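Local coordinates for protein glutamine synthetase (Helicobacter pylori, PDB 5ZLI) that belongs to the type I-beta glutamine synthetases, ligase-family enzymes that pair a beta-grasp domain with a larger catalytic domain and here assemble as twelve subunits, at residues Gly129-Phe143 / Asn274-Asn288. Sequence-based numbering, arbitrary orientation.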
# COMPACT_ATOMS: atom_id res chain seq x y z
N GLY B 129 -19.88 -50.32 -52.54
CA GLY B 129 -20.96 -51.26 -52.33
C GLY B 129 -21.02 -51.87 -50.95
O GLY B 129 -21.97 -52.60 -50.66
N LEU B 130 -19.97 -51.71 -50.14
CA LEU B 130 -19.97 -52.27 -48.79
C LEU B 130 -21.08 -51.66 -47.93
O LEU B 130 -21.61 -52.33 -47.04
CB LEU B 130 -18.59 -52.10 -48.16
CG LEU B 130 -17.57 -52.83 -49.03
CD1 LEU B 130 -16.14 -52.63 -48.54
CD2 LEU B 130 -17.93 -54.31 -49.20
N GLY B 131 -21.35 -50.35 -48.09
CA GLY B 131 -22.36 -49.66 -47.32
C GLY B 131 -23.02 -48.50 -48.05
O GLY B 131 -22.56 -48.07 -49.11
N ASP B 132 -24.10 -47.99 -47.46
CA ASP B 132 -24.76 -46.76 -47.95
C ASP B 132 -24.36 -45.55 -47.12
O ASP B 132 -23.94 -44.51 -47.66
CB ASP B 132 -26.30 -46.81 -47.85
CG ASP B 132 -26.96 -47.88 -48.70
OD1 ASP B 132 -26.39 -48.41 -49.69
OD2 ASP B 132 -28.15 -48.12 -48.40
N VAL B 133 -24.53 -45.65 -45.81
CA VAL B 133 -24.27 -44.58 -44.87
C VAL B 133 -23.22 -45.08 -43.89
O VAL B 133 -23.05 -46.29 -43.71
CB VAL B 133 -25.55 -44.18 -44.12
CG1 VAL B 133 -25.32 -42.91 -43.33
CG2 VAL B 133 -26.72 -44.05 -45.07
N ALA B 134 -22.44 -44.16 -43.33
CA ALA B 134 -21.55 -44.47 -42.21
C ALA B 134 -21.89 -43.49 -41.10
O ALA B 134 -21.65 -42.29 -41.24
CB ALA B 134 -20.08 -44.40 -42.58
N TYR B 135 -22.49 -43.99 -40.01
CA TYR B 135 -22.96 -43.14 -38.93
C TYR B 135 -21.88 -42.96 -37.87
O TYR B 135 -21.33 -43.95 -37.38
CB TYR B 135 -24.21 -43.74 -38.29
CG TYR B 135 -25.45 -43.61 -39.12
CD1 TYR B 135 -26.07 -42.38 -39.25
CD2 TYR B 135 -26.02 -44.70 -39.77
CE1 TYR B 135 -27.23 -42.22 -40.01
CE2 TYR B 135 -27.19 -44.57 -40.53
CZ TYR B 135 -27.79 -43.31 -40.64
OH TYR B 135 -28.94 -43.11 -41.38
N PHE B 136 -21.63 -41.70 -37.48
CA PHE B 136 -20.66 -41.38 -36.43
C PHE B 136 -21.31 -40.53 -35.36
O PHE B 136 -22.02 -39.57 -35.66
CB PHE B 136 -19.44 -40.56 -36.93
CG PHE B 136 -18.40 -41.35 -37.66
CD1 PHE B 136 -18.63 -41.80 -38.95
CD2 PHE B 136 -17.19 -41.63 -37.07
CE1 PHE B 136 -17.66 -42.52 -39.62
CE2 PHE B 136 -16.22 -42.36 -37.73
CZ PHE B 136 -16.46 -42.79 -39.00
N GLY B 137 -20.93 -40.81 -34.11
CA GLY B 137 -21.45 -40.09 -32.96
C GLY B 137 -20.39 -39.81 -31.91
O GLY B 137 -20.01 -40.71 -31.16
N ALA B 138 -19.95 -38.55 -31.80
CA ALA B 138 -18.83 -38.17 -30.96
C ALA B 138 -19.31 -37.60 -29.62
O ALA B 138 -20.29 -36.86 -29.55
CB ALA B 138 -17.94 -37.13 -31.66
N GLU B 139 -18.62 -37.99 -28.54
CA GLU B 139 -18.78 -37.37 -27.23
C GLU B 139 -17.51 -36.55 -26.99
O GLU B 139 -16.46 -37.13 -26.70
CB GLU B 139 -18.93 -38.42 -26.14
CG GLU B 139 -19.90 -39.57 -26.43
CD GLU B 139 -19.69 -40.74 -25.45
OE1 GLU B 139 -18.78 -40.64 -24.59
OE2 GLU B 139 -20.39 -41.77 -25.56
N ASN B 140 -17.61 -35.22 -27.08
CA ASN B 140 -16.44 -34.37 -26.86
C ASN B 140 -16.48 -33.82 -25.44
O ASN B 140 -17.08 -32.78 -25.17
CB ASN B 140 -16.35 -33.22 -27.85
CG ASN B 140 -16.14 -33.67 -29.26
OD1 ASN B 140 -15.00 -33.82 -29.71
ND2 ASN B 140 -17.24 -33.87 -29.99
N GLU B 141 -15.80 -34.53 -24.53
CA GLU B 141 -15.57 -33.99 -23.20
C GLU B 141 -14.73 -32.72 -23.29
O GLU B 141 -13.84 -32.60 -24.14
CB GLU B 141 -14.88 -35.04 -22.30
CG GLU B 141 -15.67 -36.36 -22.19
CD GLU B 141 -15.00 -37.47 -21.36
OE1 GLU B 141 -13.75 -37.50 -21.28
OE2 GLU B 141 -15.72 -38.36 -20.85
N PHE B 142 -15.03 -31.78 -22.39
CA PHE B 142 -14.40 -30.47 -22.38
C PHE B 142 -14.26 -29.97 -20.95
O PHE B 142 -14.61 -30.65 -20.00
CB PHE B 142 -15.20 -29.46 -23.18
CG PHE B 142 -16.59 -29.26 -22.66
CD1 PHE B 142 -16.83 -28.43 -21.60
CD2 PHE B 142 -17.65 -29.89 -23.28
CE1 PHE B 142 -18.12 -28.25 -21.13
CE2 PHE B 142 -18.91 -29.70 -22.85
CZ PHE B 142 -19.15 -28.88 -21.75
N PHE B 143 -13.71 -28.78 -20.83
CA PHE B 143 -13.44 -28.15 -19.56
C PHE B 143 -13.87 -26.70 -19.64
O PHE B 143 -13.69 -26.04 -20.66
CB PHE B 143 -11.95 -28.18 -19.18
CG PHE B 143 -11.48 -29.48 -18.64
CD1 PHE B 143 -11.53 -29.73 -17.27
CD2 PHE B 143 -10.96 -30.44 -19.49
CE1 PHE B 143 -11.09 -30.94 -16.75
CE2 PHE B 143 -10.51 -31.65 -18.98
CZ PHE B 143 -10.57 -31.91 -17.61
N ASN B 274 -8.40 -36.73 -15.05
CA ASN B 274 -8.82 -37.35 -16.30
C ASN B 274 -8.61 -36.42 -17.47
O ASN B 274 -8.79 -35.21 -17.35
CB ASN B 274 -10.30 -37.75 -16.25
CG ASN B 274 -10.49 -39.20 -15.92
OD1 ASN B 274 -9.66 -39.83 -15.25
ND2 ASN B 274 -11.57 -39.75 -16.43
N GLY B 275 -8.22 -37.00 -18.60
CA GLY B 275 -8.15 -36.23 -19.82
C GLY B 275 -9.52 -36.15 -20.48
O GLY B 275 -10.50 -36.77 -20.04
N SER B 276 -9.60 -35.36 -21.54
CA SER B 276 -10.83 -35.25 -22.30
C SER B 276 -10.74 -36.18 -23.50
O SER B 276 -9.71 -36.24 -24.17
CB SER B 276 -11.06 -33.81 -22.73
OG SER B 276 -11.31 -33.02 -21.58
N GLY B 277 -11.80 -36.94 -23.74
CA GLY B 277 -11.78 -37.82 -24.88
C GLY B 277 -12.74 -37.35 -25.94
O GLY B 277 -13.59 -36.49 -25.67
N MET B 278 -12.56 -37.83 -27.17
CA MET B 278 -13.62 -37.81 -28.16
C MET B 278 -14.00 -39.27 -28.38
O MET B 278 -13.50 -39.94 -29.28
CB MET B 278 -13.21 -37.10 -29.47
CG MET B 278 -14.36 -36.93 -30.47
SD MET B 278 -13.92 -36.15 -32.04
CE MET B 278 -12.79 -37.38 -32.70
N HIS B 279 -14.83 -39.78 -27.48
CA HIS B 279 -15.41 -41.11 -27.60
C HIS B 279 -16.31 -41.14 -28.84
O HIS B 279 -17.37 -40.51 -28.89
CB HIS B 279 -16.17 -41.45 -26.32
CG HIS B 279 -15.29 -41.47 -25.11
ND1 HIS B 279 -13.95 -41.76 -25.18
CD2 HIS B 279 -15.55 -41.19 -23.81
CE1 HIS B 279 -13.42 -41.69 -23.97
NE2 HIS B 279 -14.37 -41.33 -23.13
N THR B 280 -15.85 -41.85 -29.86
CA THR B 280 -16.46 -41.86 -31.18
C THR B 280 -17.17 -43.20 -31.38
O THR B 280 -16.58 -44.26 -31.15
CB THR B 280 -15.39 -41.60 -32.25
OG1 THR B 280 -14.11 -41.97 -31.75
CG2 THR B 280 -15.29 -40.14 -32.57
N HIS B 281 -18.44 -43.14 -31.75
CA HIS B 281 -19.27 -44.31 -31.96
C HIS B 281 -19.51 -44.52 -33.45
O HIS B 281 -19.97 -43.59 -34.14
CB HIS B 281 -20.62 -44.16 -31.23
CG HIS B 281 -20.53 -44.18 -29.72
ND1 HIS B 281 -21.54 -44.71 -28.93
CD2 HIS B 281 -19.58 -43.74 -28.87
CE1 HIS B 281 -21.21 -44.60 -27.66
NE2 HIS B 281 -20.02 -44.02 -27.59
N VAL B 282 -19.24 -45.73 -33.97
CA VAL B 282 -19.44 -45.98 -35.40
C VAL B 282 -20.49 -47.07 -35.63
O VAL B 282 -20.63 -48.02 -34.85
CB VAL B 282 -18.11 -46.37 -36.11
CG1 VAL B 282 -17.06 -45.31 -35.91
CG2 VAL B 282 -17.62 -47.71 -35.59
N SER B 283 -21.25 -46.92 -36.71
CA SER B 283 -21.98 -48.02 -37.32
C SER B 283 -22.00 -47.74 -38.82
O SER B 283 -22.05 -46.58 -39.25
CB SER B 283 -23.45 -48.20 -36.86
OG SER B 283 -24.33 -47.10 -37.19
N VAL B 284 -21.96 -48.81 -39.61
CA VAL B 284 -22.13 -48.71 -41.05
C VAL B 284 -23.46 -49.37 -41.38
O VAL B 284 -23.69 -50.52 -41.01
CB VAL B 284 -20.98 -49.39 -41.79
CG1 VAL B 284 -21.16 -49.22 -43.26
CG2 VAL B 284 -19.66 -48.84 -41.32
N TRP B 285 -24.31 -48.66 -42.14
CA TRP B 285 -25.60 -49.19 -42.55
C TRP B 285 -25.66 -49.24 -44.07
O TRP B 285 -24.93 -48.53 -44.77
CB TRP B 285 -26.78 -48.36 -42.03
CG TRP B 285 -26.88 -48.30 -40.55
CD1 TRP B 285 -25.86 -48.11 -39.68
CD2 TRP B 285 -28.06 -48.46 -39.77
NE1 TRP B 285 -26.33 -48.12 -38.39
CE2 TRP B 285 -27.68 -48.34 -38.42
CE3 TRP B 285 -29.40 -48.68 -40.07
CZ2 TRP B 285 -28.59 -48.44 -37.37
CZ3 TRP B 285 -30.31 -48.78 -39.03
CH2 TRP B 285 -29.90 -48.67 -37.70
N LYS B 286 -26.51 -50.11 -44.58
CA LYS B 286 -26.75 -50.18 -46.01
C LYS B 286 -28.17 -50.65 -46.22
O LYS B 286 -28.60 -51.61 -45.57
CB LYS B 286 -25.75 -51.11 -46.74
CG LYS B 286 -25.93 -51.21 -48.27
CD LYS B 286 -24.87 -52.16 -48.85
CE LYS B 286 -24.88 -52.27 -50.38
NZ LYS B 286 -25.83 -53.30 -50.89
N ASN B 287 -28.89 -49.94 -47.07
CA ASN B 287 -30.25 -50.29 -47.41
C ASN B 287 -31.09 -50.43 -46.15
O ASN B 287 -32.01 -51.25 -46.08
CB ASN B 287 -30.28 -51.54 -48.31
CG ASN B 287 -29.50 -51.35 -49.67
OD1 ASN B 287 -29.42 -50.24 -50.21
ND2 ASN B 287 -28.97 -52.44 -50.20
N ASN B 288 -30.77 -49.62 -45.13
CA ASN B 288 -31.48 -49.53 -43.85
C ASN B 288 -31.31 -50.78 -42.98
O ASN B 288 -32.08 -51.00 -42.06
CB ASN B 288 -32.97 -49.23 -44.05
CG ASN B 288 -33.22 -47.79 -44.46
OD1 ASN B 288 -32.41 -47.17 -45.16
ND2 ASN B 288 -34.34 -47.24 -44.00
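Tyr-135 and Trp-285 meet in a T-shaped stack: the CD2-CE2 edge of the tyrosine ring stands over the face of the indole five-membered ring, planes at 82° and centroids 4.8 Å apart. The indole is also tied within its own strand, NE1 donating to Ser-283 OG, and Val-133 CG1 lies over the centre of one tyrosine face. In antiparallel strands 133-140 and 278-286, hydrogen-bonded and non-hydrogen-bonded pairs alternate; Tyr-135 pairs with Ser-283, so its ring reaches Trp-285 diagonally. Asp-132 N and Val-133 N both donate to Trp-285 O, forming a classic beta bulge. On the same face as the stack, Glu-139 has CG anti to its carbonyl carbon (chi1 -46°) and an extended chain, which carries the carboxylate between two histidines. Glu-139 OE1 lies at the His-279 ring edge, in plane, 3.4 Å from His-279 CD2, while Glu-139 OE2 comes 3.1 Å from His-281 NE2, which bonds weakly to Glu-367. Beyond the strand, Gly-277 N donates a hydrogen bond to Glu-141 OE1 (3.2 Å) from above the carboxylate plane. The other face is mixed: Phe-136 CE2 rests on Val-282 CG1 (3.6 Å), Ala-138 CB touches Met-278 CG (3.8 Å), and Asn-140 OD1 bonds Ser-373 OG. Helix 238-258 covers Phe-136 and Ala-138. Opposite, Glu-139, Glu-141, His-279 and His-281, near Glu-230 and Glu-367, are consistent with the active-site side of the catalytic domain's curved sheet.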